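Local coordinates for aldehyde Dehydrogenase (Burkholderia cenocepacia, PDB 4O6R), which probably oxidises aldehydes to carboxylic acids with NAD(P)+ as cofactor, as a tetrameric member of the aldehyde dehydrogenase family, and binds AMP in its crystal, at residues E84-A89 with T189-E194; L341-V346 with A387-F392; E406-A411 with H431-R436. All coordinates share one frame; numbering follows the deposited sequence. Where two conformers were deposited one is given.

Contact 1: E84-A89 with T189-E194; sequences EANTEA and TLRIVE
NH1 of R191 is gripped by two carboxylates, in salt bridges with OE1 of E194 and OE2 of E198, while NH2 reaches across the contact to OD1 of N86. The bond from NH2 of R191 to OD1 of N86 is weak, 3.2 Å with an N-H...O angle of 137°, although OD1 lies at the guanidinium edge and near its plane. Amide and guanidinium stand almost perpendicular, 85° apart. R191 has CG opposite the backbone N (chi1 -178°) and bends at chi2, which brings the guanidinium to the asparagine. The intrahelical bridge is shorter, NH1 of R191 lying 2.8 Å from OE1 of E194 and above the carboxylate plane. The two glutamates probably hold the guanidinium in place, with N86 the minor partner. Helix 187-199 follows strand 176-180 of the Rossmann-type nucleotide-binding domain, and the break between helices 69-85 and 87-98 merely brushes it at the surface. N86 occupies the N-cap position at that break without making a capping bond; its ND2 bonds instead to the carbonyl of A82. Beside it T87 turns OG1 back to the carbonyl O of E84, 2.7 Å away, and T87 N binds the same oxygen.

Contact 2: L341-V346 with A387-F392; sequences LSYVDV and AQEEVF
The ring of Y343 carries V391 on one face: CG2 stands 4.0 Å from the ring centroid in a CH-pi contact displaced toward the rim. The methyl lies 19° off the ring normal, and its closest approach, 3.8 Å, is to CG of Y343. CG1 of V391 comes up near CD2 and CB, so both methyls of the valine lie against the inner part of the tyrosine while the phenol end runs on past them. There OH of Y343 meets OE1 of E389 at 2.6 Å, a short bond in which the tyrosine is the donor. OE1 receives it through the anti lone pair, and the carboxylate stands steeply to the ring, their planes 78° apart. The phenol oxygen also accepts a bond from a water, 2.9 Å from OH, which gives its other hydrogen to the carbonyl O of E390 at 2.7 Å. Helix 334-349 is thereby joined to the loop 389-392, after the weakly bonded helical turn near 385-388. This loop carries the E-E-V-F sequence of aldehyde dehydrogenases, in relatives of which the glutamate equivalent to E390 binds the nicotinamide ribose. R385 forms a salt bridge to OE1 of E389, and R339 adds a weak bond to the phenol oxygen. Receiving both the phenol and the arginine at OE1, the carboxylate of E389 is probably stabilised as the anion, with the tyrosine hydroxyl fixed as donor to it.

Contact 3: E406-A411 with H431-R436; sequences EALAIA and HRMAAR
L408 and M433 face each other, their CA atoms 7.2 Å apart and the nearest pair between the two segments. On this buried side a single methyl does the touching, at moderate distance: CE of M433 lies 4.0 Å from the backbone N of L408, 4.2 Å from its CB, and 4.4 Å from CB of A407. The chain of M433 does not leave its helix pointing straight at the neighbour; bends at chi2 (-70°) and chi3 (-59°) swing the methyl across. The closer fit is at the outer side. L408, with CG anti to the backbone N, spreads its two methyls over R436: CD1 comes to 3.8 Å from CB and 3.7 Å from the carbonyl O of R436, while CD2 lies 3.9 Å from CB. The arginine crosses the leucine at about a right angle; its aliphatic part, CB to CD, joins the packing, and its end leads off to the exposed side, near D487 of a neighbouring subunit, which also forms a salt bridge with R432. No hydrogen bond spans the segments, whose axes run roughly parallel, 10.8 Å apart and inclined at 27°. Both helices flank the sheet of the alpha/beta catalytic domain: on the buried side I263 of strand 261-264 touches A407, A411 and M433, F401 of strand 395-401 packs against A407, and C442 and I444 of strand 441-444 touch A434.

The three contacts follow one another in series along the chain and none touches another. Contacts 2 and 3 are the closer pair, about 6 Å between nearest atoms and 24 Å between centres, and both pack helices against the sheet that contains strands 261-264 and 395-401. Contact 1 lies apart, its centre 35 Å from that of contact 2 and 41 Å from that of contact 3. Contact 2 lies near the nucleotide without touching it: the side chain of E390 is about 9 Å from the bound AMP and about 7 Å from that of S234, an AMP-binding residue. Its F392 touches C289, the probable catalytic cysteine. Contact 3 instead borders subunit interfaces, where H431 and R432 meet neighbouring subunits.

Contact 1: E84-A89 with T189-E194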
ATOM      1  N   GLU A  84      23.218  15.010 -15.254  1.00 13.46           N
ATOM      2  CA  GLU A  84      24.374  15.220 -14.393  1.00 14.48           C
ATOM      3  C   GLU A  84      25.672  15.377 -15.183  1.00 14.95           C
ATOM      4  O   GLU A  84      26.487  16.240 -14.847  1.00 15.23           O
ATOM      5  CB  GLU A  84      24.492  14.125 -13.340  1.00 15.38           C
ATOM      6  CG  GLU A  84      23.412  14.298 -12.275  1.00 15.94           C
ATOM      7  CD  GLU A  84      23.282  13.138 -11.285  1.00 17.04           C
ATOM      8  OE1 GLU A  84      23.908  12.074 -11.486  1.00 18.71           O
ATOM      9  OE2 GLU A  84      22.491  13.281 -10.327  1.00 17.53           O
ATOM     10  N   ALA A  85      25.857  14.571 -16.228  1.00 15.01           N
ATOM     11  CA  ALA A  85      27.035  14.704 -17.113  1.00 15.46           C
ATOM     12  C   ALA A  85      27.093  16.052 -17.820  1.00 15.28           C
ATOM     13  O   ALA A  85      28.156  16.466 -18.273  1.00 15.92           O
ATOM     14  CB  ALA A  85      27.072  13.581 -18.137  1.00 15.75           C
ATOM     15  N   ASN A  86      25.957  16.714 -17.945  1.00 14.22           N
ATOM     16  CA  ASN A  86      25.849  18.013 -18.590  1.00 14.19           C
ATOM     17  C   ASN A  86      25.539  19.143 -17.620  1.00 13.69           C
ATOM     18  O   ASN A  86      25.005  20.175 -18.029  1.00 13.52           O
ATOM     19  CB  ASN A  86      24.766  17.947 -19.671  1.00 13.97           C
ATOM     20  CG  ASN A  86      25.217  17.170 -20.889  1.00 14.74           C
ATOM     21  OD1 ASN A  86      25.952  17.705 -21.721  1.00 15.87           O
ATOM     22  ND2 ASN A  86      24.843  15.901 -20.981  1.00 14.43           N
ATOM     23  N   THR A  87      25.907  18.971 -16.351  1.00 13.63           N
ATOM     24  CA  THR A  87      25.531  19.915 -15.291  1.00 13.10           C
ATOM     25  C   THR A  87      25.894  21.339 -15.648  1.00 13.23           C
ATOM     26  O   THR A  87      25.021  22.214 -15.661  1.00 12.67           O
ATOM     27  CB  THR A  87      26.154  19.536 -13.937  1.00 13.43           C
ATOM     28  OG1 THR A  87      25.572  18.329 -13.474  1.00 13.27           O
ATOM     29  CG2 THR A  87      25.925  20.617 -12.864  1.00 13.35           C
ATOM     30  N   GLU A  88      27.160  21.590 -15.964  1.00 13.88           N
ATOM     31  CA  GLU A  88      27.602  22.974 -16.167  1.00 14.26           C
ATOM     32  C   GLU A  88      26.913  23.647 -17.369  1.00 13.91           C
ATOM     33  O   GLU A  88      26.436  24.774 -17.245  1.00 13.58           O
ATOM     34  CB  GLU A  88      29.132  23.069 -16.283  1.00 15.43           C
ATOM     35  CG  GLU A  88      29.646  24.489 -16.499  1.00 16.04           C
ATOM     36  CD  GLU A  88      29.358  25.448 -15.342  1.00 16.02           C
ATOM     37  OE1 GLU A  88      28.870  25.023 -14.261  1.00 15.62           O
ATOM     38  OE2 GLU A  88      29.647  26.665 -15.507  1.00 16.57           O
ATOM     39  N   ALA A  89      26.821  22.959 -18.508  1.00 13.80           N
ATOM     40  CA  ALA A  89      26.152  23.539 -19.657  1.00 13.62           C
ATOM     41  C   ALA A  89      24.641  23.766 -19.415  1.00 12.93           C
ATOM     42  O   ALA A  89      24.102  24.780 -19.852  1.00 12.68           O
ATOM     43  CB  ALA A  89      26.391  22.714 -20.914  1.00 13.94           C
ATOM     44  N   THR A 189      14.377  23.268 -21.585  1.00 10.77           N
ATOM     45  CA  THR A 189      13.453  22.211 -21.922  1.00 10.53           C
ATOM     46  C   THR A 189      13.772  21.567 -23.270  1.00 10.74           C
ATOM     47  O   THR A 189      13.688  20.353 -23.442  1.00 10.58           O
ATOM     48  CB  THR A 189      12.011  22.759 -21.936  1.00 10.35           C
ATOM     49  OG1 THR A 189      11.713  23.280 -20.647  1.00 10.22           O
ATOM     50  CG2 THR A 189      11.021  21.654 -22.260  1.00 10.21           C
ATOM     51  N   LEU A 190      14.147  22.402 -24.226  1.00 11.15           N
ATOM     52  CA  LEU A 190      14.579  21.925 -25.523  1.00 11.42           C
ATOM     53  C   LEU A 190      15.890  21.105 -25.403  1.00 11.62           C
ATOM     54  O   LEU A 190      16.076  20.134 -26.115  1.00 11.40           O
ATOM     55  CB  LEU A 190      14.720  23.112 -26.481  1.00 11.72           C
ATOM     56  CG  LEU A 190      13.416  23.854 -26.762  1.00 11.72           C
ATOM     57  CD1 LEU A 190      13.643  24.939 -27.794  1.00 12.16           C
ATOM     58  CD2 LEU A 190      12.362  22.901 -27.301  1.00 11.55           C
ATOM     59  N   ARG A 191      16.799  21.492 -24.510  1.00 11.95           N
ATOM     60  CA  ARG A 191      17.990  20.679 -24.258  1.00 12.38           C
ATOM     61  C   ARG A 191      17.655  19.350 -23.577  1.00 11.79           C
ATOM     62  O   ARG A 191      18.225  18.319 -23.917  1.00 11.47           O
ATOM     63  CB  ARG A 191      19.025  21.458 -23.430  1.00 13.23           C
ATOM     64  CG  ARG A 191      20.343  20.735 -23.144  1.00 14.24           C
ATOM     65  CD  ARG A 191      21.050  20.250 -24.405  1.00 15.53           C
ATOM     66  NE  ARG A 191      22.322  19.574 -24.081  1.00 16.71           N
ATOM     67  CZ  ARG A 191      22.813  18.497 -24.686  1.00 17.74           C
ATOM     68  NH1 ARG A 191      22.174  17.923 -25.711  1.00 18.36           N
ATOM     69  NH2 ARG A 191      23.973  17.989 -24.268  1.00 18.44           N
ATOM     70  N   ILE A 192      16.714  19.373 -22.625  1.00 11.28           N
ATOM     71  CA  ILE A 192      16.266  18.145 -21.983  1.00 10.84           C
ATOM     72  C   ILE A 192      15.734  17.154 -23.020  1.00 10.72           C
ATOM     73  O   ILE A 192      16.092  15.982 -22.985  1.00 10.51           O
ATOM     74  CB  ILE A 192      15.204  18.431 -20.903  1.00 10.58           C
ATOM     75  CG1 ILE A 192      15.856  19.077 -19.695  1.00 10.67           C
ATOM     76  CG2 ILE A 192      14.437  17.174 -20.480  1.00 10.35           C
ATOM     77  CD1 ILE A 192      16.874  18.181 -18.990  1.00 10.85           C
ATOM     78  N   VAL A 193      14.870  17.594 -23.930  1.00 10.82           N
ATOM     79  CA  VAL A 193      14.285  16.636 -24.861  1.00 10.84           C
ATOM     80  C   VAL A 193      15.323  16.136 -25.837  1.00 11.39           C
ATOM     81  O   VAL A 193      15.219  14.997 -26.313  1.00 11.38           O
ATOM     82  CB  VAL A 193      13.001  17.149 -25.550  1.00 10.70           C
ATOM     83  CG1 VAL A 193      13.329  18.172 -26.619  1.00 11.01           C
ATOM     84  CG2 VAL A 193      12.223  15.989 -26.143  1.00 10.53           C
ATOM     85  N   GLU A 194      16.312  16.971 -26.147  1.00 11.93           N
ATOM     86  CA  GLU A 194      17.464  16.532 -26.937  1.00 12.70           C
ATOM     87  C   GLU A 194      18.210  15.401 -26.219  1.00 12.37           C
ATOM     88  O   GLU A 194      18.566  14.392 -26.845  1.00 12.20           O
ATOM     89  CB  GLU A 194      18.422  17.704 -27.226  1.00 13.48           C
ATOM     90  CG  GLU A 194      19.471  17.344 -28.260  1.00 14.61           C
ATOM     91  CD  GLU A 194      20.390  18.478 -28.576  1.00 15.51           C
ATOM     92  OE1 GLU A 194      20.682  19.310 -27.682  1.00 16.15           O
ATOM     93  OE2 GLU A 194      20.823  18.518 -29.741  1.00 16.79           O
TER

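Contact 2: L341-V346 with A387-F392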
ATOM      1  N   LEU A 341       7.146  46.252  -8.677  1.00 13.99           N
ATOM      2  CA  LEU A 341       7.307  47.647  -8.329  1.00 14.35           C
ATOM      3  C   LEU A 341       5.934  48.283  -8.031  1.00 14.71           C
ATOM      4  O   LEU A 341       5.785  49.061  -7.073  1.00 14.69           O
ATOM      5  CB  LEU A 341       8.067  48.404  -9.435  1.00 14.92           C
ATOM      6  CG  LEU A 341       9.514  47.948  -9.637  1.00 14.88           C
ATOM      7  CD1 LEU A 341      10.207  48.689 -10.794  1.00 15.59           C
ATOM      8  CD2 LEU A 341      10.284  48.115  -8.341  1.00 14.83           C
ATOM      9  N   SER A 342       4.919  47.908  -8.804  1.00 14.79           N
ATOM     10  CA  SER A 342       3.559  48.400  -8.552  1.00 15.31           C
ATOM     11  C   SER A 342       3.061  47.987  -7.135  1.00 14.58           C
ATOM     12  O   SER A 342       2.414  48.787  -6.450  1.00 14.15           O
ATOM     13  CB  SER A 342       2.622  47.908  -9.651  1.00 16.20           C
ATOM     14  OG  SER A 342       1.266  48.262  -9.379  1.00 17.57           O
ATOM     15  N   TYR A 343       3.398  46.765  -6.695  1.00 13.40           N
ATOM     16  CA  TYR A 343       3.007  46.299  -5.367  1.00 13.02           C
ATOM     17  C   TYR A 343       3.748  47.036  -4.250  1.00 13.01           C
ATOM     18  O   TYR A 343       3.182  47.227  -3.178  1.00 12.40           O
ATOM     19  CB  TYR A 343       3.155  44.795  -5.211  1.00 12.65           C
ATOM     20  CG  TYR A 343       1.957  43.998  -5.679  1.00 12.78           C
ATOM     21  CD1 TYR A 343       0.735  44.137  -5.041  1.00 13.13           C
ATOM     22  CD2 TYR A 343       2.033  43.121  -6.765  1.00 12.86           C
ATOM     23  CE1 TYR A 343      -0.372  43.411  -5.432  1.00 13.13           C
ATOM     24  CE2 TYR A 343       0.926  42.390  -7.183  1.00 12.78           C
ATOM     25  CZ  TYR A 343      -0.275  42.532  -6.485  1.00 13.15           C
ATOM     26  OH  TYR A 343      -1.421  41.853  -6.833  1.00 13.43           O
ATOM     27  N   VAL A 344       4.987  47.479  -4.496  1.00 13.17           N
ATOM     28  CA  VAL A 344       5.652  48.375  -3.522  1.00 13.91           C
ATOM     29  C   VAL A 344       4.823  49.663  -3.324  1.00 14.75           C
ATOM     30  O   VAL A 344       4.591  50.078  -2.192  1.00 14.81           O
ATOM     31  CB  VAL A 344       7.117  48.738  -3.932  1.00 14.15           C
ATOM     32  CG1 VAL A 344       7.704  49.775  -2.991  1.00 14.47           C
ATOM     33  CG2 VAL A 344       7.978  47.502  -3.969  1.00 13.93           C
ATOM     34  N   ASP A 345       4.363  50.269  -4.424  1.00 15.66           N
ATOM     35  CA  ASP A 345       3.510  51.472  -4.375  1.00 17.02           C
ATOM     36  C   ASP A 345       2.240  51.174  -3.610  1.00 16.13           C
ATOM     37  O   ASP A 345       1.892  51.918  -2.707  1.00 15.85           O
ATOM     38  CB  ASP A 345       3.134  51.975  -5.776  1.00 18.77           C
ATOM     39  CG  ASP A 345       4.328  52.501  -6.558  1.00 20.49           C
ATOM     40  OD1 ASP A 345       5.368  52.806  -5.946  1.00 22.07           O
ATOM     41  OD2 ASP A 345       4.237  52.579  -7.799  1.00 22.72           O
ATOM     42  N   VAL A 346       1.617  50.037  -3.926  1.00 15.30           N
ATOM     43  CA  VAL A 346       0.406  49.591  -3.231  1.00 15.07           C
ATOM     44  C   VAL A 346       0.675  49.461  -1.727  1.00 14.70           C
ATOM     45  O   VAL A 346      -0.111  49.914  -0.910  1.00 15.15           O
ATOM     46  CB  VAL A 346      -0.156  48.263  -3.814  1.00 14.74           C
ATOM     47  CG1 VAL A 346      -1.308  47.740  -2.962  1.00 14.72           C
ATOM     48  CG2 VAL A 346      -0.649  48.461  -5.232  1.00 15.22           C
ATOM     49  N   ALA A 387      -0.596  41.484   1.740  1.00 12.72           N
ATOM     50  CA  ALA A 387      -0.745  40.351   2.633  1.00 12.88           C
ATOM     51  C   ALA A 387      -1.707  39.312   2.074  1.00 13.04           C
ATOM     52  O   ALA A 387      -1.807  38.244   2.645  1.00 13.75           O
ATOM     53  CB  ALA A 387      -1.246  40.835   3.994  1.00 12.83           C
ATOM     54  N   GLN A 388      -2.397  39.619   0.970  1.00 13.39           N
ATOM     55  CA  GLN A 388      -3.409  38.732   0.386  1.00 14.03           C
ATOM     56  C   GLN A 388      -3.045  38.237  -1.006  1.00 14.10           C
ATOM     57  O   GLN A 388      -3.291  37.078  -1.336  1.00 14.50           O
ATOM     58  CB  GLN A 388      -4.775  39.427   0.310  1.00 14.78           C
ATOM     59  CG  GLN A 388      -5.428  39.643   1.652  1.00 15.18           C
ATOM     60  CD  GLN A 388      -5.915  38.330   2.254  1.00 15.52           C
ATOM     61  OE1 GLN A 388      -6.453  37.467   1.558  1.00 16.55           O
ATOM     62  NE2 GLN A 388      -5.696  38.163   3.526  1.00 15.87           N
ATOM     63  N   GLU A 389      -2.449  39.100  -1.817  1.00 14.28           N
ATOM     64  CA  GLU A 389      -2.259  38.824  -3.226  1.00 14.24           C
ATOM     65  C   GLU A 389      -0.851  38.325  -3.491  1.00 14.80           C
ATOM     66  O   GLU A 389       0.098  38.772  -2.851  1.00 14.10           O
ATOM     67  CB  GLU A 389      -2.542  40.098  -4.035  1.00 14.28           C
ATOM     68  CG  GLU A 389      -3.956  40.600  -3.829  1.00 14.60           C
ATOM     69  CD  GLU A 389      -4.265  41.918  -4.533  1.00 14.83           C
ATOM     70  OE1 GLU A 389      -3.538  42.297  -5.465  1.00 14.33           O
ATOM     71  OE2 GLU A 389      -5.256  42.575  -4.141  1.00 15.37           O
ATOM     72  N   GLU A 390      -0.712  37.410  -4.444  1.00 15.76           N
ATOM     73  CA  GLU A 390       0.591  36.834  -4.774  1.00 17.81           C
ATOM     74  C   GLU A 390       1.417  37.899  -5.502  1.00 17.82           C
ATOM     75  O   GLU A 390       0.983  38.442  -6.527  1.00 18.59           O
ATOM     76  CB  GLU A 390       0.451  35.529  -5.629  1.00 19.42           C
ATOM     77  CG  GLU A 390       1.725  34.658  -5.642  1.00 21.34           C
ATOM     78  CD  GLU A 390       1.550  33.211  -6.165  1.00 23.20           C
ATOM     79  OE1 GLU A 390       0.499  32.924  -6.816  1.00 24.23           O
ATOM     80  OE2 GLU A 390       2.486  32.354  -5.934  1.00 22.20           O
ATOM     81  N   VAL A 391       2.562  38.262  -4.935  1.00 16.98           N
ATOM     82  CA  VAL A 391       3.476  39.231  -5.570  1.00 17.40           C
ATOM     83  C   VAL A 391       4.524  38.473  -6.417  1.00 17.98           C
ATOM     84  O   VAL A 391       4.912  38.887  -7.494  1.00 17.96           O
ATOM     85  CB  VAL A 391       4.121  40.135  -4.499  1.00 17.08           C
ATOM     86  CG1 VAL A 391       5.105  41.125  -5.110  1.00 17.49           C
ATOM     87  CG2 VAL A 391       3.045  40.882  -3.743  1.00 17.37           C
ATOM     88  N   PHE A 392       4.974  37.326  -5.925  1.00 19.39           N
ATOM     89  CA  PHE A 392       5.823  36.397  -6.721  1.00 18.99           C
ATOM     90  C   PHE A 392       7.185  37.023  -7.008  1.00 18.14           C
ATOM     91  O   PHE A 392       7.785  36.729  -8.027  1.00 19.47           O
ATOM     92  CB  PHE A 392       5.130  35.983  -8.041  1.00 19.52           C
ATOM     93  CG  PHE A 392       5.533  34.621  -8.554  1.00 19.25           C
ATOM     94  CD1 PHE A 392       5.178  33.483  -7.866  1.00 19.75           C
ATOM     95  CD2 PHE A 392       6.232  34.481  -9.743  1.00 19.88           C
ATOM     96  CE1 PHE A 392       5.512  32.222  -8.341  1.00 19.18           C
ATOM     97  CE2 PHE A 392       6.582  33.218 -10.232  1.00 19.67           C
ATOM     98  CZ  PHE A 392       6.225  32.092  -9.530  1.00 19.90           C
TER
HETATM   99  O   HOH W   1      -1.169  39.231  -7.969  1.00 31.61           O

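Contact 3: E406-A411 with H431-R436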
ATOM      1  N   GLU A 406      -4.170  33.254  17.137  0.50 14.02           N
ATOM      2  CA  GLU A 406      -3.999  34.373  16.210  0.50 13.44           C
ATOM      3  C   GLU A 406      -3.067  34.010  15.054  0.50 12.68           C
ATOM      4  O   GLU A 406      -3.315  34.405  13.918  0.50 12.43           O
ATOM      5  CB  GLU A 406      -3.492  35.670  16.895  0.50 13.45           C
ATOM      6  CG  GLU A 406      -3.565  36.875  15.947  0.50 13.28           C
ATOM      7  CD  GLU A 406      -3.037  38.194  16.509  0.50 13.29           C
ATOM      8  OE1 GLU A 406      -2.351  38.198  17.524  0.50 13.69           O
ATOM      9  OE2 GLU A 406      -3.294  39.248  15.916  0.50 13.34           O
ATOM     10  N   ALA A 407      -1.991  33.281  15.340  1.00 12.17           N
ATOM     11  CA  ALA A 407      -1.074  32.864  14.276  1.00 11.48           C
ATOM     12  C   ALA A 407      -1.767  31.980  13.258  1.00 10.99           C
ATOM     13  O   ALA A 407      -1.532  32.125  12.055  1.00 10.51           O
ATOM     14  CB  ALA A 407       0.136  32.158  14.840  1.00 11.24           C
ATOM     15  N   LEU A 408      -2.636  31.100  13.759  1.00 10.91           N
ATOM     16  CA  LEU A 408      -3.404  30.194  12.920  1.00 11.17           C
ATOM     17  C   LEU A 408      -4.407  30.961  12.095  1.00 11.07           C
ATOM     18  O   LEU A 408      -4.553  30.711  10.903  1.00 10.78           O
ATOM     19  CB  LEU A 408      -4.172  29.181  13.771  1.00 11.84           C
ATOM     20  CG  LEU A 408      -5.016  28.179  12.997  1.00 12.38           C
ATOM     21  CD1 LEU A 408      -4.078  27.378  12.082  1.00 12.31           C
ATOM     22  CD2 LEU A 408      -5.742  27.309  14.009  1.00 13.12           C
ATOM     23  N   ALA A 409      -5.107  31.890  12.743  1.00 11.35           N
ATOM     24  CA  ALA A 409      -6.094  32.703  12.042  1.00 11.58           C
ATOM     25  C   ALA A 409      -5.411  33.471  10.904  1.00 11.31           C
ATOM     26  O   ALA A 409      -5.906  33.481   9.774  1.00 11.97           O
ATOM     27  CB  ALA A 409      -6.835  33.639  13.004  1.00 12.00           C
ATOM     28  N   ILE A 410      -4.270  34.081  11.175  1.00 10.96           N
ATOM     29  CA  ILE A 410      -3.524  34.779  10.127  1.00 10.93           C
ATOM     30  C   ILE A 410      -3.123  33.803   9.008  1.00 10.41           C
ATOM     31  O   ILE A 410      -3.354  34.081   7.833  1.00 10.22           O
ATOM     32  CB  ILE A 410      -2.288  35.506  10.694  1.00 10.95           C
ATOM     33  CG1 ILE A 410      -2.726  36.658  11.586  1.00 11.68           C
ATOM     34  CG2 ILE A 410      -1.379  36.031   9.600  1.00 10.84           C
ATOM     35  CD1 ILE A 410      -1.621  37.216  12.476  1.00 11.98           C
ATOM     36  N   ALA A 411      -2.542  32.669   9.382  1.00 10.19           N
ATOM     37  CA  ALA A 411      -2.075  31.702   8.420  1.00 10.20           C
ATOM     38  C   ALA A 411      -3.164  31.356   7.429  1.00 10.69           C
ATOM     39  O   ALA A 411      -2.900  31.243   6.241  1.00 10.23           O
ATOM     40  CB  ALA A 411      -1.558  30.426   9.097  1.00 10.03           C
ATOM     41  N   HIS A 431       2.993  19.952  15.952  1.00  9.41           N
ATOM     42  CA  HIS A 431       2.118  19.019  15.275  1.00  9.87           C
ATOM     43  C   HIS A 431       0.681  19.538  15.202  1.00 10.13           C
ATOM     44  O   HIS A 431      -0.020  19.293  14.220  1.00  9.93           O
ATOM     45  CB  HIS A 431       2.163  17.633  15.924  1.00 10.15           C
ATOM     46  CG  HIS A 431       3.509  16.994  15.847  1.00 10.20           C
ATOM     47  ND1 HIS A 431       4.038  16.491  14.673  1.00 10.01           N
ATOM     48  CD2 HIS A 431       4.460  16.826  16.788  1.00 10.37           C
ATOM     49  CE1 HIS A 431       5.249  16.028  14.904  1.00  9.96           C
ATOM     50  NE2 HIS A 431       5.529  16.230  16.176  1.00 10.24           N
ATOM     51  N   ARG A 432       0.260  20.228  16.256  1.00 10.57           N
ATOM     52  CA  ARG A 432      -1.086  20.776  16.325  1.00 11.17           C
ATOM     53  C   ARG A 432      -1.269  21.844  15.246  1.00 11.06           C
ATOM     54  O   ARG A 432      -2.250  21.838  14.495  1.00 10.78           O
ATOM     55  CB  ARG A 432      -1.303  21.387  17.716  1.00 11.90           C
ATOM     56  CG  ARG A 432      -2.693  21.908  17.953  1.00 12.54           C
ATOM     57  CD  ARG A 432      -2.798  22.661  19.276  1.00 13.28           C
ATOM     58  NE  ARG A 432      -2.441  21.840  20.428  1.00 13.97           N
ATOM     59  CZ  ARG A 432      -1.452  22.071  21.300  1.00 14.49           C
ATOM     60  NH1 ARG A 432      -0.619  23.115  21.195  1.00 14.50           N
ATOM     61  NH2 ARG A 432      -1.262  21.200  22.291  1.00 15.22           N
ATOM     62  N   MET A 433      -0.325  22.784  15.193  1.00 11.15           N
ATOM     63  CA  MET A 433      -0.377  23.825  14.167  1.00 11.44           C
ATOM     64  C   MET A 433      -0.297  23.205  12.757  1.00 11.12           C
ATOM     65  O   MET A 433      -1.049  23.620  11.860  1.00 10.86           O
ATOM     66  CB  MET A 433       0.756  24.830  14.312  1.00 11.83           C
ATOM     67  CG  MET A 433       0.628  25.788  15.482  1.00 12.73           C
ATOM     68  SD  MET A 433      -0.664  27.047  15.369  1.00 14.02           S
ATOM     69  CE  MET A 433      -0.207  27.923  13.889  1.00 13.46           C
ATOM     70  N   ALA A 434       0.598  22.240  12.551  1.00 11.06           N
ATOM     71  CA  ALA A 434       0.721  21.630  11.203  1.00 11.31           C
ATOM     72  C   ALA A 434      -0.622  21.042  10.728  1.00 11.50           C
ATOM     73  O   ALA A 434      -0.972  21.138   9.543  1.00 11.95           O
ATOM     74  CB  ALA A 434       1.835  20.590  11.152  1.00 11.31           C
ATOM     75  N   ALA A 435      -1.351  20.419  11.644  1.00 11.93           N
ATOM     76  CA  ALA A 435      -2.641  19.794  11.333  1.00 12.66           C
ATOM     77  C   ALA A 435      -3.726  20.816  10.947  1.00 13.33           C
ATOM     78  O   ALA A 435      -4.575  20.511  10.133  1.00 13.46           O
ATOM     79  CB  ALA A 435      -3.118  18.980  12.520  1.00 13.18           C
ATOM     80  N   ARG A 436      -3.648  22.027  11.497  1.00 13.65           N
ATOM     81  CA  ARG A 436      -4.714  23.035  11.401  1.00 14.66           C
ATOM     82  C   ARG A 436      -4.525  24.085  10.319  1.00 13.52           C
ATOM     83  O   ARG A 436      -5.482  24.753   9.932  1.00 13.18           O
ATOM     84  CB  ARG A 436      -4.888  23.703  12.762  1.00 16.55           C
ATOM     85  CG  ARG A 436      -5.478  22.737  13.773  1.00 19.89           C
ATOM     86  CD  ARG A 436      -5.633  23.341  15.142  1.00 22.96           C
ATOM     87  NE  ARG A 436      -5.937  22.307  16.126  1.00 28.09           N
ATOM     88  CZ  ARG A 436      -6.255  22.546  17.398  1.00 31.20           C
ATOM     89  NH1 ARG A 436      -6.302  23.797  17.853  1.00 31.60           N
ATOM     90  NH2 ARG A 436      -6.509  21.527  18.214  1.00 33.19           N
TER